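PDB 6PFX: D-alanyl transferase DltD from Enterococcus faecium TX0133A04, which probably transfers D-alanine in the D-alanylation of lipoteichoic acid, a step of Gram-positive cell-wall biogenesis at the membrane. Local coordinates for residues A[22-27]-A[70-75]; A[28-33]-A[86-91]; A[122-127]-A[186-191]. All coordinates share one frame; numbering follows the deposited sequence.

Contact 1: A[22-27]-A[70-75]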
loop_
_atom_site.group_PDB
_atom_site.type_symbol
_atom_site.label_atom_id
_atom_site.label_comp_id
_atom_site.label_asym_id
_atom_site.label_seq_id
_atom_site.Cartn_x
_atom_site.Cartn_y
_atom_site.Cartn_z
ATOM N N ASN A 22 -8.634 10.433 8.642
ATOM C CA ASN A 22 -8.520 10.518 10.094
ATOM C C ASN A 22 -8.258 9.155 10.729
ATOM O O ASN A 22 -7.620 9.080 11.786
ATOM C CB ASN A 22 -9.792 11.116 10.698
ATOM C CG ASN A 22 -9.918 12.601 10.445
ATOM O OD1 ASN A 22 -8.924 13.325 10.400
ATOM N ND2 ASN A 22 -11.150 13.067 10.273
ATOM N N VAL A 23 -8.754 8.074 10.120
ATOM C CA VAL A 23 -8.447 6.729 10.605
ATOM C C VAL A 23 -7.007 6.366 10.264
ATOM O O VAL A 23 -6.250 5.880 11.113
ATOM C CB VAL A 23 -9.440 5.714 10.008
ATOM C CG1 VAL A 23 -8.983 4.284 10.270
ATOM C CG2 VAL A 23 -10.832 5.931 10.578
ATOM N N LEU A 24 -6.601 6.635 9.020
ATOM C CA LEU A 24 -5.265 6.263 8.568
ATOM C C LEU A 24 -4.174 7.037 9.304
ATOM O O LEU A 24 -3.081 6.499 9.521
ATOM C CB LEU A 24 -5.146 6.475 7.058
ATOM C CG LEU A 24 -6.140 5.744 6.154
ATOM C CD1 LEU A 24 -5.678 5.867 4.705
ATOM C CD2 LEU A 24 -6.327 4.294 6.537
ATOM N N LYS A 25 -4.443 8.289 9.693
ATOM C CA LYS A 25 -3.493 9.097 10.446
ATOM C C LYS A 25 -3.592 8.897 11.952
ATOM O O LYS A 25 -2.744 9.411 12.690
ATOM C CB LYS A 25 -3.737 10.590 10.184
ATOM C CG LYS A 25 -3.409 11.043 8.787
ATOM C CD LYS A 25 -3.399 12.566 8.625
ATOM C CE LYS A 25 -4.693 13.212 9.102
ATOM N NZ LYS A 25 -4.705 14.688 8.855
ATOM N N GLY A 26 -4.617 8.194 12.429
ATOM C CA GLY A 26 -4.856 8.049 13.845
ATOM C C GLY A 26 -4.323 6.743 14.409
ATOM O O GLY A 26 -3.574 6.004 13.763
ATOM N N ASP A 27 -4.714 6.482 15.663
ATOM C CA ASP A 27 -4.317 5.280 16.376
ATOM C C ASP A 27 -5.498 4.502 16.952
ATOM O O ASP A 27 -5.542 3.274 16.845
ATOM C CB ASP A 27 -3.378 5.631 17.544
ATOM C CG ASP A 27 -1.965 5.930 17.107
ATOM O OD1 ASP A 27 -1.547 5.456 16.034
ATOM O OD2 ASP A 27 -1.259 6.636 17.854
ATOM N N PHE A 70 -9.062 -4.708 6.556
ATOM C CA PHE A 70 -9.055 -3.345 7.073
ATOM C C PHE A 70 -8.212 -2.546 6.079
ATOM O O PHE A 70 -7.006 -2.783 5.948
ATOM C CB PHE A 70 -8.502 -3.270 8.491
ATOM C CG PHE A 70 -8.874 -2.007 9.187
ATOM C CD1 PHE A 70 -8.305 -0.809 8.798
ATOM C CD2 PHE A 70 -9.815 -2.004 10.201
ATOM C CE1 PHE A 70 -8.656 0.383 9.426
ATOM C CE2 PHE A 70 -10.189 -0.822 10.818
ATOM C CZ PHE A 70 -9.598 0.373 10.440
ATOM N N LEU A 71 -8.849 -1.656 5.325
ATOM C CA LEU A 71 -8.178 -1.009 4.204
ATOM C C LEU A 71 -7.354 0.172 4.697
ATOM O O LEU A 71 -7.899 1.136 5.249
ATOM C CB LEU A 71 -9.205 -0.553 3.176
ATOM C CG LEU A 71 -10.228 -1.600 2.743
ATOM C CD1 LEU A 71 -11.175 -1.004 1.731
ATOM C CD2 LEU A 71 -9.543 -2.832 2.163
ATOM N N LEU A 72 -6.049 0.118 4.459
ATOM C CA LEU A 72 -5.137 1.133 4.964
ATOM C C LEU A 72 -4.413 1.900 3.869
ATOM O O LEU A 72 -3.601 2.781 4.176
ATOM C CB LEU A 72 -4.142 0.512 5.952
ATOM C CG LEU A 72 -4.749 0.048 7.284
ATOM C CD1 LEU A 72 -3.721 -0.726 8.089
ATOM C CD2 LEU A 72 -5.291 1.230 8.089
ATOM N N GLY A 73 -4.686 1.624 2.628
ATOM C CA GLY A 73 -4.264 2.515 1.574
ATOM C C GLY A 73 -5.342 3.533 1.206
ATOM O O GLY A 73 -6.525 3.330 1.483
ATOM N N ALA A 74 -4.904 4.618 0.569
ATOM C CA ALA A 74 -5.784 5.682 0.097
ATOM C C ALA A 74 -5.059 6.418 -1.023
ATOM O O ALA A 74 -3.884 6.148 -1.292
ATOM C CB ALA A 74 -6.161 6.642 1.238
ATOM N N PRO A 75 -5.730 7.331 -1.725
ATOM C CA PRO A 75 -5.049 7.993 -2.851
ATOM C C PRO A 75 -3.814 8.742 -2.376
ATOM O O PRO A 75 -3.891 9.639 -1.535
ATOM C CB PRO A 75 -6.120 8.933 -3.417
ATOM C CG PRO A 75 -7.398 8.287 -3.051
ATOM C CD PRO A 75 -7.160 7.688 -1.674
#
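Leu24 holds CG anti to its carbonyl carbon (chi1 -57°) and places CD1 anti along the chain (chi2 -169°) with CD2 branching off, so that the two methyls reach different residues of the chain that leaves strand 68-71. One methyl, CD1, ends 3.6 Å from CB of Ala74. The other, CD2, lies 3.6 Å from CD2 of Leu72, whose side chain has the same pair of torsions and crosses that of Leu24 obliquely. A forked leucine suits this place, since each branch serves a different residue of 70-75, and the small Ala74 presents a single methyl to CD1. Beside it Val23 turns CG1 anti to its backbone N (chi1 169°) and sets it 4.0 Å from CZ of Phe70, at the ring edge and in the ring plane. Phe70 itself swings CG anti to its own N, which carries the ring out toward the short helix 21-24. Strand 68-71 is the outermost strand at one end of the parallel sheet of this SGNH-hydrolase-clan protein, pairing through its backbone with strand 39-43, and Tyr120 of helix 114-120 touches both Leu24 and Ala74. The buried hold between the two segments rests on apolar side-chain contacts, without a hydrogen bond, and it encloses the carbonyl O of Leu72, which finds no partner in the model, a polar cost set against the hydrophobic contact around it.

Contact 2: A[28-33]-A[86-91]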
loop_
_atom_site.group_PDB
_atom_site.type_symbol
_atom_site.label_atom_id
_atom_site.label_comp_id
_atom_site.label_asym_id
_atom_site.label_seq_id
_atom_site.Cartn_x
_atom_site.Cartn_y
_atom_site.Cartn_z
ATOM N N ALA A 28 -6.448 5.194 17.589
ATOM C CA ALA A 28 -7.432 4.513 18.425
ATOM C C ALA A 28 -8.220 3.478 17.634
ATOM O O ALA A 28 -8.380 2.335 18.074
ATOM C CB ALA A 28 -8.365 5.541 19.068
ATOM N N ILE A 29 -8.700 3.847 16.448
ATOM C CA ILE A 29 -9.548 2.941 15.681
ATOM C C ILE A 29 -8.718 1.836 15.045
ATOM O O ILE A 29 -8.973 0.645 15.253
ATOM C CB ILE A 29 -10.376 3.712 14.637
ATOM C CG1 ILE A 29 -11.409 4.593 15.347
ATOM C CG2 ILE A 29 -11.048 2.739 13.683
ATOM C CD1 ILE A 29 -12.195 5.503 14.405
ATOM N N LYS A 30 -7.707 2.212 14.262
ATOM C CA LYS A 30 -6.957 1.214 13.505
ATOM C C LYS A 30 -6.221 0.243 14.430
ATOM O O LYS A 30 -6.165 -0.957 14.147
ATOM C CB LYS A 30 -6.017 1.897 12.506
ATOM C CG LYS A 30 -4.670 2.350 13.061
ATOM C CD LYS A 30 -3.884 3.120 11.999
ATOM C CE LYS A 30 -2.401 3.106 12.252
ATOM N NZ LYS A 30 -2.081 3.569 13.633
ATOM N N ASN A 31 -5.671 0.731 15.549
ATOM C CA ASN A 31 -4.893 -0.149 16.422
ATOM C C ASN A 31 -5.796 -1.129 17.166
ATOM O O ASN A 31 -5.440 -2.299 17.355
ATOM C CB ASN A 31 -4.060 0.665 17.414
ATOM C CG ASN A 31 -3.001 1.516 16.741
ATOM O OD1 ASN A 31 -2.860 1.532 15.512
ATOM N ND2 ASN A 31 -2.250 2.240 17.550
ATOM N N TYR A 32 -6.962 -0.667 17.613
ATOM C CA TYR A 32 -7.923 -1.587 18.200
ATOM C C TYR A 32 -8.340 -2.639 17.182
ATOM O O TYR A 32 -8.359 -3.842 17.472
ATOM C CB TYR A 32 -9.149 -0.825 18.692
ATOM C CG TYR A 32 -10.224 -1.747 19.217
ATOM C CD1 TYR A 32 -10.052 -2.421 20.405
ATOM C CD2 TYR A 32 -11.395 -1.960 18.510
ATOM C CE1 TYR A 32 -11.021 -3.269 20.893
ATOM C CE2 TYR A 32 -12.370 -2.802 18.985
ATOM C CZ TYR A 32 -12.178 -3.454 20.180
ATOM O OH TYR A 32 -13.152 -4.298 20.654
ATOM N N ALA A 33 -8.690 -2.200 15.975
ATOM C CA ALA A 33 -9.145 -3.143 14.967
ATOM C C ALA A 33 -8.063 -4.165 14.667
ATOM O O ALA A 33 -8.335 -5.369 14.609
ATOM C CB ALA A 33 -9.544 -2.394 13.700
ATOM N N MET A 86 2.071 1.413 10.154
ATOM C CA MET A 86 2.487 0.148 10.745
ATOM C C MET A 86 3.196 0.369 12.072
ATOM O O MET A 86 2.913 -0.316 13.064
ATOM C CB MET A 86 3.448 -0.567 9.800
ATOM C CG MET A 86 2.822 -1.065 8.535
ATOM S SD MET A 86 4.103 -1.840 7.525
ATOM C CE MET A 86 3.128 -2.179 6.075
ATOM N N ARG A 87 4.156 1.304 12.088
ATOM C CA ARG A 87 4.958 1.566 13.278
ATOM C C ARG A 87 4.090 2.068 14.424
ATOM O O ARG A 87 4.305 1.699 15.584
ATOM C CB ARG A 87 6.052 2.588 12.938
ATOM C CG ARG A 87 7.006 2.926 14.085
ATOM C CD ARG A 87 8.016 1.807 14.277
ATOM N NE ARG A 87 8.910 2.019 15.414
ATOM C CZ ARG A 87 10.223 2.245 15.343
ATOM N NH1 ARG A 87 10.858 2.304 14.172
ATOM N NH2 ARG A 87 10.908 2.405 16.473
ATOM N N SER A 88 3.119 2.931 14.126
ATOM C CA SER A 88 2.274 3.486 15.175
ATOM C C SER A 88 1.285 2.459 15.706
ATOM O O SER A 88 0.774 2.619 16.819
ATOM C CB SER A 88 1.525 4.719 14.660
ATOM O OG SER A 88 0.607 4.393 13.627
ATOM N N ALA A 89 0.997 1.409 14.940
ATOM C CA ALA A 89 0.195 0.316 15.470
ATOM C C ALA A 89 0.976 -0.506 16.485
ATOM O O ALA A 89 0.366 -1.181 17.324
ATOM C CB ALA A 89 -0.298 -0.566 14.324
ATOM N N GLY A 90 2.303 -0.463 16.428
ATOM C CA GLY A 90 3.108 -1.173 17.406
ATOM C C GLY A 90 2.745 -2.639 17.491
ATOM O O GLY A 90 2.614 -3.337 16.473
ATOM N N ASP A 91 2.562 -3.110 18.729
ATOM C CA ASP A 91 2.347 -4.527 18.972
ATOM C C ASP A 91 1.030 -5.036 18.407
ATOM O O ASP A 91 0.842 -6.254 18.337
ATOM C CB ASP A 91 2.360 -4.829 20.475
ATOM C CG ASP A 91 3.751 -4.822 21.059
ATOM O OD1 ASP A 91 4.722 -4.778 20.275
ATOM O OD2 ASP A 91 3.871 -4.862 22.301
#
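Asn31 lays its flat amide against the last turn of helix 79-89, with OD1 3.3 Å from CA of Ala89 and 3.5 Å from its CB. The amide's other end, ND2, gives a weak, bent bond to the carbonyl O of Ser88 (3.1 Å, 135° at the hydrogen). An alanine suits this position: the two backbones approach to 5.2 Å between CA of Asn31 and CA of Ala89, and the methyl slips beside the amide. Lys30 starts from the crowded first torsion, CG between backbone N and carbonyl carbon (chi1 84°), and, extended through chi2 and chi3, bends only at chi4 (-53°). That bend delivers NZ to OG of Ser88 at 2.8 Å and, within its own helix, to OD1 of Asn31 at 2.9 Å, where it meets a lone pair in the carbonyl plane. The ammonium, which can only donate, thus fixes which way round the amide lies, oxygen toward the lysine and nitrogen toward Ser88 O. In the fold, the contact joins the start of helix 28-35, which leads into strand 39-43, to the C-terminal end of helix 79-89, the connecting helix of a beta-alpha-beta crossover from strand 68-71 to strand 97-101. Gly90, the first residue past the helix to leave helical backbone angles, has positive phi, a shape that a residue without CB adopts easily. The buried charge of Lys30 is answered by a salt bridge to Asp27, and its NZ also bonds to Gly26 O. Ser88 OG, held in its own crowded rotamer, meets the carbonyl oxygens of Met84 and Met85 one turn back.

Contact 3: A[122-127]-A[186-191]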
loop_
_atom_site.group_PDB
_atom_site.type_symbol
_atom_site.label_atom_id
_atom_site.label_comp_id
_atom_site.label_asym_id
_atom_site.label_seq_id
_atom_site.Cartn_x
_atom_site.Cartn_y
_atom_site.Cartn_z
ATOM N N SER A 122 1.336 12.618 9.843
ATOM C CA SER A 122 0.637 12.528 11.119
ATOM C C SER A 122 1.642 12.828 12.220
ATOM O O SER A 122 2.571 12.042 12.445
ATOM C CB SER A 122 0.061 11.129 11.321
ATOM O OG SER A 122 -0.455 10.998 12.625
ATOM N N GLU A 123 1.475 13.969 12.894
ATOM C CA GLU A 123 2.306 14.246 14.057
ATOM C C GLU A 123 2.131 13.162 15.111
ATOM O O GLU A 123 3.095 12.775 15.784
ATOM C CB GLU A 123 1.953 15.605 14.660
ATOM C CG GLU A 123 2.507 16.796 13.901
ATOM C CD GLU A 123 2.068 18.118 14.510
ATOM O OE1 GLU A 123 0.862 18.268 14.805
ATOM O OE2 GLU A 123 2.929 18.999 14.706
ATOM N N LEU A 124 0.897 12.673 15.285
ATOM C CA LEU A 124 0.623 11.641 16.283
ATOM C C LEU A 124 1.479 10.407 16.028
ATOM O O LEU A 124 2.130 9.884 16.939
ATOM C CB LEU A 124 -0.867 11.272 16.269
ATOM C CG LEU A 124 -1.303 10.079 17.128
ATOM C CD1 LEU A 124 -0.976 10.239 18.613
ATOM C CD2 LEU A 124 -2.807 9.792 16.955
ATOM N N GLN A 125 1.497 9.934 14.782
ATOM C CA GLN A 125 2.236 8.719 14.464
ATOM C C GLN A 125 3.734 8.961 14.474
ATOM O O GLN A 125 4.500 8.057 14.831
ATOM C CB GLN A 125 1.777 8.199 13.104
ATOM C CG GLN A 125 0.343 7.704 13.137
ATOM C CD GLN A 125 -0.156 7.249 11.791
ATOM O OE1 GLN A 125 0.453 7.522 10.756
ATOM N NE2 GLN A 125 -1.275 6.543 11.799
ATOM N N THR A 126 4.170 10.162 14.080
ATOM C CA THR A 126 5.584 10.508 14.161
ATOM C C THR A 126 6.051 10.494 15.610
ATOM O O THR A 126 7.084 9.896 15.937
ATOM C CB THR A 126 5.822 11.878 13.520
ATOM O OG1 THR A 126 5.373 11.869 12.158
ATOM C CG2 THR A 126 7.299 12.233 13.550
ATOM N N TYR A 127 5.277 11.119 16.503
ATOM C CA TYR A 127 5.635 11.122 17.914
ATOM C C TYR A 127 5.540 9.718 18.499
ATOM O O TYR A 127 6.369 9.327 19.332
ATOM C CB TYR A 127 4.728 12.083 18.682
ATOM C CG TYR A 127 4.871 13.556 18.355
ATOM C CD1 TYR A 127 5.782 14.006 17.410
ATOM C CD2 TYR A 127 4.088 14.500 19.012
ATOM C CE1 TYR A 127 5.903 15.341 17.125
ATOM C CE2 TYR A 127 4.217 15.844 18.739
ATOM C CZ TYR A 127 5.118 16.253 17.787
ATOM O OH TYR A 127 5.246 17.583 17.487
ATOM N N MET A 186 -2.157 15.411 23.984
ATOM C CA MET A 186 -3.303 16.107 23.413
ATOM C C MET A 186 -3.776 15.407 22.151
ATOM O O MET A 186 -4.974 15.148 21.981
ATOM C CB MET A 186 -2.895 17.553 23.127
ATOM C CG MET A 186 -3.823 18.348 22.222
ATOM S SD MET A 186 -3.473 20.129 22.259
ATOM C CE MET A 186 -1.840 20.236 21.521
ATOM N N LEU A 187 -2.838 15.070 21.262
ATOM C CA LEU A 187 -3.195 14.383 20.027
ATOM C C LEU A 187 -3.811 13.019 20.315
ATOM O O LEU A 187 -4.730 12.586 19.611
ATOM C CB LEU A 187 -1.957 14.258 19.138
ATOM C CG LEU A 187 -1.299 15.564 18.682
ATOM C CD1 LEU A 187 0.078 15.300 18.101
ATOM C CD2 LEU A 187 -2.188 16.280 17.674
ATOM N N LYS A 188 -3.335 12.333 21.356
ATOM C CA LYS A 188 -3.888 11.025 21.698
ATOM C C LYS A 188 -5.329 11.140 22.191
ATOM O O LYS A 188 -6.197 10.361 21.780
ATOM C CB LYS A 188 -3.001 10.337 22.739
ATOM C CG LYS A 188 -1.746 9.717 22.135
ATOM C CD LYS A 188 -1.004 8.801 23.102
ATOM C CE LYS A 188 -0.273 9.582 24.184
ATOM N NZ LYS A 188 0.554 8.686 25.052
ATOM N N ARG A 189 -5.602 12.101 23.077
ATOM C CA ARG A 189 -6.961 12.298 23.571
ATOM C C ARG A 189 -7.911 12.649 22.430
ATOM O O ARG A 189 -9.010 12.091 22.325
ATOM C CB ARG A 189 -6.971 13.396 24.638
ATOM C CG ARG A 189 -6.109 13.079 25.859
ATOM C CD ARG A 189 -6.354 14.048 27.013
ATOM N NE ARG A 189 -5.960 15.417 26.688
ATOM C CZ ARG A 189 -4.739 15.914 26.872
ATOM N NH1 ARG A 189 -3.778 15.154 27.382
ATOM N NH2 ARG A 189 -4.478 17.173 26.543
ATOM N N GLU A 190 -7.503 13.579 21.566
ATOM C CA GLU A 190 -8.344 13.959 20.438
ATOM C C GLU A 190 -8.638 12.765 19.543
ATOM O O GLU A 190 -9.756 12.613 19.035
ATOM C CB GLU A 190 -7.637 15.043 19.624
ATOM C CG GLU A 190 -7.470 16.348 20.363
ATOM C CD GLU A 190 -6.705 17.386 19.569
ATOM O OE1 GLU A 190 -6.127 17.040 18.516
ATOM O OE2 GLU A 190 -6.687 18.553 20.010
ATOM N N ASP A 191 -7.633 11.925 19.310
ATOM C CA ASP A 191 -7.815 10.736 18.485
ATOM C C ASP A 191 -8.786 9.762 19.138
ATOM O O ASP A 191 -9.644 9.189 18.455
ATOM C CB ASP A 191 -6.433 10.116 18.252
ATOM C CG ASP A 191 -6.475 8.846 17.435
ATOM O OD1 ASP A 191 -6.979 8.870 16.287
ATOM O OD2 ASP A 191 -5.970 7.827 17.950
#
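Leu124 forms the tight part of this helix pair: its two branches meet Leu187, Lys188 and Asp191. With CG anti to the backbone N (chi1 172°), it sends CD1 to within 3.6 Å of CG of Lys188 and 4.2 Å of CB of Leu187. The second branch, CD2, lies 3.8 Å from CG of Asp191, so the leucine spans one turn of helix 181-193. Leu187 answers from the other helix and slides past Leu124 in the opposite direction: its CD1 comes 3.9 Å from CB of Glu123 and 4.2 Å from CD2 of Tyr127, whose side chain it crosses at about a right angle. Tyr127 is buried, its hydroxyl bonded to Gln183 and Asn156. Branched aliphatic side chains suit both central places, as they can fill the width between the short segments 123-127 and 186-191, whose axes approach to 10.1 Å at a signed crossing angle of -125°.

The partly exposed edge is looser and more polar. Glu123 gives this contact CB alone. Lys188 packs tightly by CG, but its outer chain, bent at chi3, turns away from helix 123-132 and makes a cation-pi contact with Trp184.

The pair joins two helices at the flank of the molecule. Helix 123-132 begins here with Ser122 as N-cap, whose OG accepts from Gln125 N at 3.1 Å (164° at the hydrogen); Ser122 O takes both N and OG1 of Thr126. No hydrogen bond links the two segments, so their cohesion is mainly apolar. OD2 of Asp191, though touched by a leucine methyl, accepts from the backbone N of Asp27 and of Ala28, where the start of helix 28-35 would be expected to stabilise its negative charge.

How the contacts relate
The chain from the end of helix 21-24 to the start of helix 28-35 is shared by the three contacts. Contacts 1 and 2 have centres 10 Å apart and interleave along the chain; they also meet where Phe70 CE2 packs 3.3 Å from Ala33 CB. Contact 3 lies further out, its centre 12 Å from that of contact 2 and 14 Å from that of contact 1, and grips the shared chain with polar atoms: Ser122 OG is 2.8 Å from Lys25 O, Gln125 NE2 2.9 Å from Leu24 O, and Asp191 OD2 2.7 Å from Ala28 N. In contact 1, Ala74 sits near, without touching, Ser46, His348 and Asp345, whose geometry resembles a Ser-His-Asp triad, as might be expected of the SGNH-hydrolase clan.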